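Local coordinates for GTPase-activating protein GYP1 (Saccharomyces cerevisiae, PDB 1FKM) that stimulates GTP hydrolysis by Ypt/Rab GTPases, supplying an arginine finger and a glutamine finger in trans, and so negatively regulates Ypt1 at the Golgi and Ypt7 at the vacuole, at residues 6-9 and 10-14; 90-93 and 94-98; 226-229 and 230-233. One frame throughout, in Å; residues are numbered along the deposited sequence.

Contact 1. Residues 6-9 and 10-14; sequences QRIS and KFDNI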
ATOM      1  N   GLN A   6     -21.496 -10.975 -11.961  1.00 35.22           N
ATOM      2  CA  GLN A   6     -21.904 -11.843 -10.867  1.00 34.70           C
ATOM      3  C   GLN A   6     -21.095 -11.516  -9.610  1.00 31.35           C
ATOM      4  O   GLN A   6     -21.643 -11.396  -8.514  1.00 29.11           O
ATOM      5  CB  GLN A   6     -21.671 -13.306 -11.258  1.00 54.73           C
ATOM      6  CG  GLN A   6     -22.113 -14.327 -10.214  1.00 61.98           C
ATOM      7  CD  GLN A   6     -23.615 -14.539 -10.190  1.00 65.72           C
ATOM      8  OE1 GLN A   6     -24.126 -15.346  -9.412  1.00 67.92           O
ATOM      9  NE2 GLN A   6     -24.331 -13.820 -11.047  1.00 68.02           N
ATOM     10  N   ARG A   7     -19.787 -11.365  -9.775  1.00 31.06           N
ATOM     11  CA  ARG A   7     -18.926 -11.073  -8.639  1.00 29.85           C
ATOM     12  C   ARG A   7     -19.329  -9.761  -7.973  1.00 27.21           C
ATOM     13  O   ARG A   7     -19.322  -9.647  -6.747  1.00 26.30           O
ATOM     14  CB  ARG A   7     -17.465 -11.026  -9.081  1.00 29.34           C
ATOM     15  CG  ARG A   7     -16.495 -10.988  -7.909  1.00 29.42           C
ATOM     16  CD  ARG A   7     -15.087 -11.371  -8.325  1.00 28.58           C
ATOM     17  NE  ARG A   7     -14.186 -11.396  -7.176  1.00 26.97           N
ATOM     18  CZ  ARG A   7     -14.190 -12.328  -6.223  1.00 28.22           C
ATOM     19  NH1 ARG A   7     -15.053 -13.339  -6.267  1.00 24.93           N
ATOM     20  NH2 ARG A   7     -13.325 -12.250  -5.220  1.00 24.87           N
ATOM     21  N   ILE A   8     -19.696  -8.777  -8.784  1.00 26.89           N
ATOM     22  CA  ILE A   8     -20.124  -7.492  -8.256  1.00 24.93           C
ATOM     23  C   ILE A   8     -21.376  -7.701  -7.410  1.00 25.39           C
ATOM     24  O   ILE A   8     -21.529  -7.096  -6.348  1.00 24.43           O
ATOM     25  CB  ILE A   8     -20.403  -6.496  -9.411  1.00 26.80           C
ATOM     26  CG1 ILE A   8     -19.071  -6.074 -10.044  1.00 26.80           C
ATOM     27  CG2 ILE A   8     -21.172  -5.291  -8.901  1.00 28.56           C
ATOM     28  CD1 ILE A   8     -19.203  -5.285 -11.334  1.00 29.76           C
ATOM     29  N   SER A   9     -22.261  -8.574  -7.879  1.00 22.87           N
ATOM     30  CA  SER A   9     -23.497  -8.865  -7.159  1.00 24.77           C
ATOM     31  C   SER A   9     -23.226  -9.557  -5.821  1.00 22.17           C
ATOM     32  O   SER A   9     -23.894  -9.275  -4.832  1.00 24.70           O
ATOM     33  CB  SER A   9     -24.413  -9.751  -8.008  1.00 34.28           C
ATOM     34  OG  SER A   9     -25.606 -10.049  -7.306  1.00 38.96           O
ATOM     35  N   LYS A  10     -22.255 -10.465  -5.798  1.00 26.24           N
ATOM     36  CA  LYS A  10     -21.909 -11.172  -4.565  1.00 26.93           C
ATOM     37  C   LYS A  10     -21.447 -10.172  -3.510  1.00 24.48           C
ATOM     38  O   LYS A  10     -21.819 -10.271  -2.345  1.00 23.18           O
ATOM     39  CB  LYS A  10     -20.803 -12.197  -4.827  1.00 41.91           C
ATOM     40  CG  LYS A  10     -21.212 -13.326  -5.762  1.00 47.29           C
ATOM     41  CD  LYS A  10     -20.090 -14.338  -5.932  1.00 50.29           C
ATOM     42  CE  LYS A  10     -19.752 -15.019  -4.612  1.00 53.85           C
ATOM     43  NZ  LYS A  10     -18.617 -15.978  -4.747  1.00 59.08           N
ATOM     44  N   PHE A  11     -20.629  -9.206  -3.917  1.00 23.23           N
ATOM     45  CA  PHE A  11     -20.168  -8.198  -2.972  1.00 22.98           C
ATOM     46  C   PHE A  11     -21.343  -7.319  -2.544  1.00 24.74           C
ATOM     47  O   PHE A  11     -21.447  -6.943  -1.380  1.00 24.68           O
ATOM     48  CB  PHE A  11     -19.067  -7.330  -3.594  1.00 23.07           C
ATOM     49  CG  PHE A  11     -17.697  -7.944  -3.522  1.00 22.81           C
ATOM     50  CD1 PHE A  11     -17.299  -8.912  -4.440  1.00 19.95           C
ATOM     51  CD2 PHE A  11     -16.805  -7.554  -2.524  1.00 20.19           C
ATOM     52  CE1 PHE A  11     -16.029  -9.484  -4.364  1.00 22.14           C
ATOM     53  CE2 PHE A  11     -15.536  -8.118  -2.439  1.00 21.54           C
ATOM     54  CZ  PHE A  11     -15.143  -9.086  -3.360  1.00 19.54           C
ATOM     55  N   ASP A  12     -22.233  -7.005  -3.484  1.00 25.83           N
ATOM     56  CA  ASP A  12     -23.393  -6.171  -3.173  1.00 28.26           C
ATOM     57  C   ASP A  12     -24.233  -6.749  -2.034  1.00 27.46           C
ATOM     58  O   ASP A  12     -24.626  -6.026  -1.120  1.00 27.55           O
ATOM     59  CB  ASP A  12     -24.288  -5.993  -4.407  1.00 46.06           C
ATOM     60  CG  ASP A  12     -23.709  -5.021  -5.418  1.00 51.94           C
ATOM     61  OD1 ASP A  12     -23.261  -3.931  -5.007  1.00 53.97           O
ATOM     62  OD2 ASP A  12     -23.713  -5.341  -6.625  1.00 56.69           O
ATOM     63  N   ASN A  13     -24.514  -8.046  -2.094  1.00 27.97           N
ATOM     64  CA  ASN A  13     -25.315  -8.684  -1.057  1.00 30.22           C
ATOM     65  C   ASN A  13     -24.593  -8.793   0.281  1.00 29.11           C
ATOM     66  O   ASN A  13     -25.227  -8.964   1.319  1.00 30.91           O
ATOM     67  CB  ASN A  13     -25.795 -10.060  -1.523  1.00 36.05           C
ATOM     68  CG  ASN A  13     -26.840  -9.961  -2.623  1.00 37.57           C
ATOM     69  OD1 ASN A  13     -27.773  -9.163  -2.533  1.00 40.96           O
ATOM     70  ND2 ASN A  13     -26.690 -10.771  -3.662  1.00 37.87           N
ATOM     71  N   ILE A  14     -23.269  -8.694   0.260  1.00 27.61           N
ATOM     72  CA  ILE A  14     -22.501  -8.744   1.496  1.00 26.00           C
ATOM     73  C   ILE A  14     -22.477  -7.344   2.099  1.00 26.75           C
ATOM     74  O   ILE A  14     -22.576  -7.170   3.314  1.00 26.42           O
ATOM     75  CB  ILE A  14     -21.039  -9.195   1.246  1.00 25.75           C
ATOM     76  CG1 ILE A  14     -21.007 -10.682   0.885  1.00 26.70           C
ATOM     77  CG2 ILE A  14     -20.182  -8.927   2.486  1.00 25.21           C
ATOM     78  CD1 ILE A  14     -19.615 -11.215   0.572  1.00 24.75           C
TER
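Lys10 N donates to Gln6 O over 2.9 Å, the shortest of four successive i to i+4 bonds; the next three link Phe11 N to Arg7 O, Asp12 N to Ile8 O and Asn13 N to Ser9 O. Because this spacing is just over one helical turn, it also brings side chains four apart together. Arg7 has its CG anti to the backbone N (chi1 -169°) and stays extended as far as NE, which carries the guanidinium out beside the ring of Phe11. There CE1 of Phe11 lies over one face of the guanidinium of Arg7, 3.9 Å from CZ and toward the rim, while the two planes stand 81° apart. The ring thus meets the cation with a C-H corner and not with its pi face. A neighbouring corner, CD1 of Phe11, comes in the ring plane to within 3.2 Å of Arg7 O. Arginine suits the place because it offers its CG methylene and the guanidinium to the phenylalanine while NH2 goes on to Gly33 O. One residue further on, Ile8 and Asp12 lie side by side, CG2 of Ile8 3.4 Å from OD2 of Asp12. That carboxylate oxygen also nears Ile8 O, an acceptor like itself, so the approach makes no bond; OD1 of Asp12 is held by Lys16, in a salt bridge, and by His38. Phe11, buried against Ile29 and Pro35, turns one side of the helix inward, whereas Gln6, Lys10 and Asn13 keep to the surface: the pattern of an amphipathic alpha-helix, here helix 4-15 laid on helix 23-30 and the loop after it.

Contact 2. Residues 90-93 and 94-98; sequences IEID and IPRTN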
ATOM      1  N   ILE A  90       9.087  17.109   3.237  1.00 22.07           N
ATOM      2  CA  ILE A  90       8.059  16.396   2.479  1.00 23.55           C
ATOM      3  C   ILE A  90       7.880  17.024   1.105  1.00 24.54           C
ATOM      4  O   ILE A  90       7.619  16.336   0.117  1.00 25.59           O
ATOM      5  CB  ILE A  90       6.718  16.427   3.226  1.00 22.63           C
ATOM      6  CG1 ILE A  90       6.840  15.604   4.511  1.00 21.77           C
ATOM      7  CG2 ILE A  90       5.597  15.887   2.341  1.00 21.85           C
ATOM      8  CD1 ILE A  90       5.668  15.772   5.432  1.00 20.85           C
ATOM      9  N   GLU A  91       8.029  18.340   1.060  1.00 24.78           N
ATOM     10  CA  GLU A  91       7.901  19.118  -0.164  1.00 29.16           C
ATOM     11  C   GLU A  91       8.917  18.645  -1.196  1.00 29.10           C
ATOM     12  O   GLU A  91       8.669  18.692  -2.402  1.00 28.58           O
ATOM     13  CB  GLU A  91       8.140  20.591   0.156  1.00 45.95           C
ATOM     14  CG  GLU A  91       8.073  21.527  -1.024  1.00 54.17           C
ATOM     15  CD  GLU A  91       8.576  22.912  -0.671  1.00 58.06           C
ATOM     16  OE1 GLU A  91       8.088  23.482   0.329  1.00 58.76           O
ATOM     17  OE2 GLU A  91       9.457  23.427  -1.391  1.00 61.35           O
ATOM     18  N   ILE A  92      10.067  18.193  -0.711  1.00 27.39           N
ATOM     19  CA  ILE A  92      11.131  17.704  -1.576  1.00 28.70           C
ATOM     20  C   ILE A  92      10.786  16.372  -2.252  1.00 29.91           C
ATOM     21  O   ILE A  92      11.219  16.110  -3.373  1.00 28.36           O
ATOM     22  CB  ILE A  92      12.443  17.548  -0.776  1.00 38.76           C
ATOM     23  CG1 ILE A  92      12.939  18.930  -0.340  1.00 38.65           C
ATOM     24  CG2 ILE A  92      13.494  16.833  -1.608  1.00 39.35           C
ATOM     25  CD1 ILE A  92      14.145  18.896   0.583  1.00 38.83           C
ATOM     26  N   ASP A  93       9.997  15.537  -1.582  1.00 29.42           N
ATOM     27  CA  ASP A  93       9.629  14.239  -2.146  1.00 30.37           C
ATOM     28  C   ASP A  93       8.316  14.168  -2.925  1.00 30.11           C
ATOM     29  O   ASP A  93       8.191  13.372  -3.857  1.00 30.12           O
ATOM     30  CB  ASP A  93       9.605  13.177  -1.044  1.00 42.46           C
ATOM     31  CG  ASP A  93      10.990  12.682  -0.682  1.00 45.16           C
ATOM     32  OD1 ASP A  93      11.976  13.197  -1.251  1.00 45.73           O
ATOM     33  OD2 ASP A  93      11.090  11.774   0.170  1.00 46.50           O
ATOM     34  N   ILE A  94       7.340  14.990  -2.558  1.00 27.28           N
ATOM     35  CA  ILE A  94       6.046  14.960  -3.229  1.00 28.84           C
ATOM     36  C   ILE A  94       6.105  15.069  -4.758  1.00 30.86           C
ATOM     37  O   ILE A  94       5.666  14.158  -5.466  1.00 29.65           O
ATOM     38  CB  ILE A  94       5.110  16.063  -2.680  1.00 34.20           C
ATOM     39  CG1 ILE A  94       4.751  15.757  -1.226  1.00 34.37           C
ATOM     40  CG2 ILE A  94       3.844  16.152  -3.530  1.00 35.24           C
ATOM     41  CD1 ILE A  94       3.999  14.454  -1.042  1.00 35.46           C
ATOM     42  N   PRO A  95       6.648  16.179  -5.285  1.00 34.86           N
ATOM     43  CA  PRO A  95       6.742  16.375  -6.736  1.00 35.93           C
ATOM     44  C   PRO A  95       7.468  15.245  -7.463  1.00 35.69           C
ATOM     45  O   PRO A  95       7.322  15.086  -8.676  1.00 37.02           O
ATOM     46  CB  PRO A  95       7.492  17.703  -6.857  1.00 45.98           C
ATOM     47  CG  PRO A  95       7.109  18.426  -5.613  1.00 46.61           C
ATOM     48  CD  PRO A  95       7.215  17.339  -4.574  1.00 46.20           C
ATOM     49  N   ARG A  96       8.240  14.462  -6.719  1.00 32.14           N
ATOM     50  CA  ARG A  96       9.003  13.362  -7.302  1.00 32.87           C
ATOM     51  C   ARG A  96       8.395  11.971  -7.095  1.00 33.76           C
ATOM     52  O   ARG A  96       9.017  10.965  -7.440  1.00 34.38           O
ATOM     53  CB  ARG A  96      10.431  13.385  -6.747  1.00 37.66           C
ATOM     54  CG  ARG A  96      11.131  14.735  -6.886  1.00 40.77           C
ATOM     55  CD  ARG A  96      12.605  14.648  -6.501  1.00 45.21           C
ATOM     56  NE  ARG A  96      12.799  14.283  -5.099  1.00 48.81           N
ATOM     57  CZ  ARG A  96      13.979  13.984  -4.563  1.00 50.82           C
ATOM     58  NH1 ARG A  96      15.074  14.005  -5.311  1.00 52.17           N
ATOM     59  NH2 ARG A  96      14.065  13.662  -3.278  1.00 51.20           N
ATOM     60  N   THR A  97       7.186  11.913  -6.541  1.00 33.33           N
ATOM     61  CA  THR A  97       6.504  10.639  -6.297  1.00 33.17           C
ATOM     62  C   THR A  97       5.722  10.183  -7.534  1.00 31.67           C
ATOM     63  O   THR A  97       5.024  10.980  -8.156  1.00 31.27           O
ATOM     64  CB  THR A  97       5.529  10.758  -5.102  1.00 33.10           C
ATOM     65  OG1 THR A  97       6.268  11.076  -3.918  1.00 32.58           O
ATOM     66  CG2 THR A  97       4.778   9.454  -4.884  1.00 35.60           C
ATOM     67  N   ASN A  98       5.843   8.901  -7.876  1.00 28.60           N
ATOM     68  CA  ASN A  98       5.167   8.331  -9.050  1.00 28.90           C
ATOM     69  C   ASN A  98       5.291   9.235 -10.272  1.00 26.95           C
ATOM     70  O   ASN A  98       4.289   9.650 -10.856  1.00 24.78           O
ATOM     71  CB  ASN A  98       3.680   8.086  -8.766  1.00 36.40           C
ATOM     72  CG  ASN A  98       3.452   6.996  -7.742  1.00 38.72           C
ATOM     73  OD1 ASN A  98       4.122   5.965  -7.757  1.00 40.82           O
ATOM     74  ND2 ASN A  98       2.488   7.211  -6.852  1.00 40.63           N
TER
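Arg96, the arginine finger of the TBC Rab-GAP domain, folds back over Ile92 and Asp93 at the end of helix 83-93. Its CB stands 3.7 Å from Asp93 O, and CG and CD pass along Ile92 O at a similar range. The bend at chi3, -63°, turns NE back to that same Ile92 O, where it makes a weak hydrogen bond of 3.0 Å. At the tip, NH2 forms a salt bridge with OD1 of Asp93, 2.9 Å long and 161° at the hydrogen; the oxygen is met nearly along its C-O axis and lies in the guanidinium plane. NH2 also rests 3.6 Å from CG2 of Ile92. With two carboxylate oxygens aspartate can face both fingers: OD1 takes Arg96, while OD2 accepts from Tyr129 and, weakly, from Gln131, the glutamine finger. Were Asp93 an alanine, the Arg96 guanidinium would probably lose its carboxylate mate and turn more freely, and Tyr129 would lose its acceptor. On the side of helix 107-123, Ile90 CG2 packs on Ile94 CG1 at 3.7 Å. Pro95 brings no N-H to Glu91 O, which suits a helix that is giving way to loop. Asp93 O, finally, is gripped from opposite faces of its carbonyl plane, by Arg96 N at 3.1 Å and by Thr97 OG1, itself also hydrogen-bonded to Asn134 ND2, at 3.0 Å.

Contact 3. Residues 226-229 and 230-233; sequences HVEF and IQFA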
ATOM      1  N   HIS A 226      28.821 -11.922  -4.000  0.50 27.41           N
ATOM      2  CA  HIS A 226      28.720 -10.847  -3.015  0.50 28.80           C
ATOM      3  C   HIS A 226      27.462  -9.986  -3.154  0.50 27.71           C
ATOM      4  O   HIS A 226      27.511  -8.758  -3.055  0.50 27.06           O
ATOM      5  CB  HIS A 226      29.984  -9.961  -2.992  0.50 24.64           C
ATOM      6  CG  HIS A 226      30.313  -9.301  -4.296  0.50 27.07           C
ATOM      7  ND1 HIS A 226      30.902  -9.975  -5.345  0.50 28.61           N
ATOM      8  CD2 HIS A 226      30.152  -8.024  -4.713  0.50 28.10           C
ATOM      9  CE1 HIS A 226      31.091  -9.140  -6.351  0.50 29.17           C
ATOM     10  NE2 HIS A 226      30.643  -7.949  -5.994  0.50 28.97           N
ATOM     11  N   VAL A 227      26.330 -10.650  -3.377  1.00 30.16           N
ATOM     12  CA  VAL A 227      25.046  -9.972  -3.488  1.00 27.79           C
ATOM     13  C   VAL A 227      24.458  -9.980  -2.078  1.00 26.73           C
ATOM     14  O   VAL A 227      24.260 -11.041  -1.493  1.00 26.38           O
ATOM     15  CB  VAL A 227      24.075 -10.713  -4.440  1.00 26.14           C
ATOM     16  CG1 VAL A 227      22.662 -10.131  -4.304  1.00 26.14           C
ATOM     17  CG2 VAL A 227      24.551 -10.577  -5.878  1.00 26.15           C
ATOM     18  N   GLU A 228      24.199  -8.799  -1.530  1.00 25.05           N
ATOM     19  CA  GLU A 228      23.630  -8.687  -0.191  1.00 25.06           C
ATOM     20  C   GLU A 228      22.135  -8.424  -0.335  1.00 22.78           C
ATOM     21  O   GLU A 228      21.734  -7.595  -1.132  1.00 20.50           O
ATOM     22  CB  GLU A 228      24.289  -7.529   0.563  1.00 36.63           C
ATOM     23  CG  GLU A 228      25.805  -7.620   0.631  1.00 44.23           C
ATOM     24  CD  GLU A 228      26.427  -6.494   1.441  1.00 50.17           C
ATOM     25  OE1 GLU A 228      25.675  -5.687   2.030  1.00 51.85           O
ATOM     26  OE2 GLU A 228      27.673  -6.417   1.491  1.00 55.00           O
ATOM     27  N   PHE A 229      21.309  -9.126   0.431  1.00 21.33           N
ATOM     28  CA  PHE A 229      19.871  -8.917   0.319  1.00 21.94           C
ATOM     29  C   PHE A 229      19.455  -7.455   0.462  1.00 21.58           C
ATOM     30  O   PHE A 229      18.539  -7.001  -0.214  1.00 21.80           O
ATOM     31  CB  PHE A 229      19.124  -9.787   1.332  1.00 23.57           C
ATOM     32  CG  PHE A 229      18.982 -11.222   0.895  1.00 25.45           C
ATOM     33  CD1 PHE A 229      20.075 -12.085   0.924  1.00 26.40           C
ATOM     34  CD2 PHE A 229      17.763 -11.698   0.416  1.00 26.60           C
ATOM     35  CE1 PHE A 229      19.958 -13.406   0.480  1.00 26.71           C
ATOM     36  CE2 PHE A 229      17.633 -13.017  -0.032  1.00 27.09           C
ATOM     37  CZ  PHE A 229      18.734 -13.872  -0.000  1.00 27.74           C
ATOM     38  N   ILE A 230      20.141  -6.713   1.323  1.00 23.01           N
ATOM     39  CA  ILE A 230      19.808  -5.306   1.520  1.00 24.61           C
ATOM     40  C   ILE A 230      19.908  -4.500   0.216  1.00 24.83           C
ATOM     41  O   ILE A 230      19.152  -3.551   0.006  1.00 23.76           O
ATOM     42  CB  ILE A 230      20.732  -4.661   2.589  1.00 34.93           C
ATOM     43  CG1 ILE A 230      20.174  -3.299   3.016  1.00 37.72           C
ATOM     44  CG2 ILE A 230      22.137  -4.484   2.035  1.00 34.25           C
ATOM     45  CD1 ILE A 230      18.907  -3.384   3.837  1.00 39.33           C
ATOM     46  N   GLN A 231      20.824  -4.888  -0.667  1.00 26.49           N
ATOM     47  CA  GLN A 231      21.017  -4.156  -1.919  1.00 27.93           C
ATOM     48  C   GLN A 231      19.823  -4.131  -2.868  1.00 28.56           C
ATOM     49  O   GLN A 231      19.763  -3.296  -3.770  1.00 30.40           O
ATOM     50  CB  GLN A 231      22.255  -4.685  -2.638  1.00 30.58           C
ATOM     51  CG  GLN A 231      23.513  -4.491  -1.819  1.00 31.90           C
ATOM     52  CD  GLN A 231      24.725  -5.145  -2.438  1.00 34.04           C
ATOM     53  OE1 GLN A 231      24.677  -6.304  -2.851  1.00 32.61           O
ATOM     54  NE2 GLN A 231      25.828  -4.408  -2.493  1.00 35.83           N
ATOM     55  N   PHE A 232      18.872  -5.040  -2.684  1.00 25.77           N
ATOM     56  CA  PHE A 232      17.695  -5.030  -3.537  1.00 24.80           C
ATOM     57  C   PHE A 232      16.411  -5.135  -2.719  1.00 23.87           C
ATOM     58  O   PHE A 232      15.374  -4.602  -3.106  1.00 26.45           O
ATOM     59  CB  PHE A 232      17.769  -6.163  -4.580  1.00 26.99           C
ATOM     60  CG  PHE A 232      17.735  -7.549  -3.993  1.00 25.53           C
ATOM     61  CD1 PHE A 232      16.527  -8.138  -3.631  1.00 24.52           C
ATOM     62  CD2 PHE A 232      18.914  -8.267  -3.807  1.00 24.99           C
ATOM     63  CE1 PHE A 232      16.490  -9.421  -3.093  1.00 24.33           C
ATOM     64  CE2 PHE A 232      18.891  -9.552  -3.270  1.00 26.09           C
ATOM     65  CZ  PHE A 232      17.675 -10.133  -2.911  1.00 24.59           C
ATOM     66  N   ALA A 233      16.496  -5.789  -1.566  1.00 20.47           N
ATOM     67  CA  ALA A 233      15.333  -6.002  -0.715  1.00 20.70           C
ATOM     68  C   ALA A 233      14.929  -4.838   0.183  1.00 21.85           C
ATOM     69  O   ALA A 233      13.796  -4.799   0.670  1.00 20.47           O
ATOM     70  CB  ALA A 233      15.539  -7.250   0.134  1.00 18.72           C
TER
HETATM   71  O   HOH W   1      28.432  -5.814  -1.799  1.00 41.15           O
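Ile230 meets Glu228 through its CG2 branch, which lies 3.7 Å from OE1 of the glutamate; the methyl lies beside the carboxylate oxygen and CB of the glutamate at the surface. Gln231 follows and makes a reciprocal pair with the same residue. Its OE1 accepts from Glu228 N over 2.9 Å in an almost straight bond (173° at the hydrogen), the donor standing above the amide carbonyl plane, and its own N donates to Glu228 O. Glutamine suits the place, having an acceptor for the backbone N-H and an NE2 that gives weakly to a water, which in turn is held weakly by His226 O and Glu228 OE2. Phe232 comes next, with CG set between its backbone N and carbonyl carbon (chi1 65°), which folds the ring back over the preceding turn. Phe229 O sits over the centre of one ring face, 3.8 Å from CD2 of Phe232, and CZ touches CD2 of Phe229 at 3.7 Å, the two ring planes 44° apart in an oblique pair. Val227 CG1 closes on the ring's edge, 4.0 Å from CE2 of Phe232. Ala233 completes the first turn: its N donates to Phe229 O at a short 2.7 Å, an oxygen that also takes Phe232 N at 3.2 Å, and its small CB fits close against that carbonyl. The turn so begun opens helix 230-238 after the Schellman motif that ends helix 216-224. Phe229 packs against helix 198-214 and helix 216-224 (Phe222 edge-to-face), with Ala233 on Leu207, while Val227, Gln231 and Phe232 face helix 348-355.

From the N terminus the three contacts run in series, none nested or crossed, and each lies within one continuous stretch, joining residues a few places apart. Contact 1 closes turns inside helix 4-15, at the edge of the chain, and sets that helix against helix 23-30. Contact 2 comes next, where helix 83-93 hands over to the loop before helix 107-123; its centre is about 38 Å from that of contact 1, across the centre of the chain. Contact 3 does the reverse, leading from loop into helix 230-238, and lies about 26 Å from contact 2, centre to centre. One helix body, one helix exit and one helix entry are thus represented in an all-helical fold, with the arginine finger in contact 2 and the glutamine finger beside it.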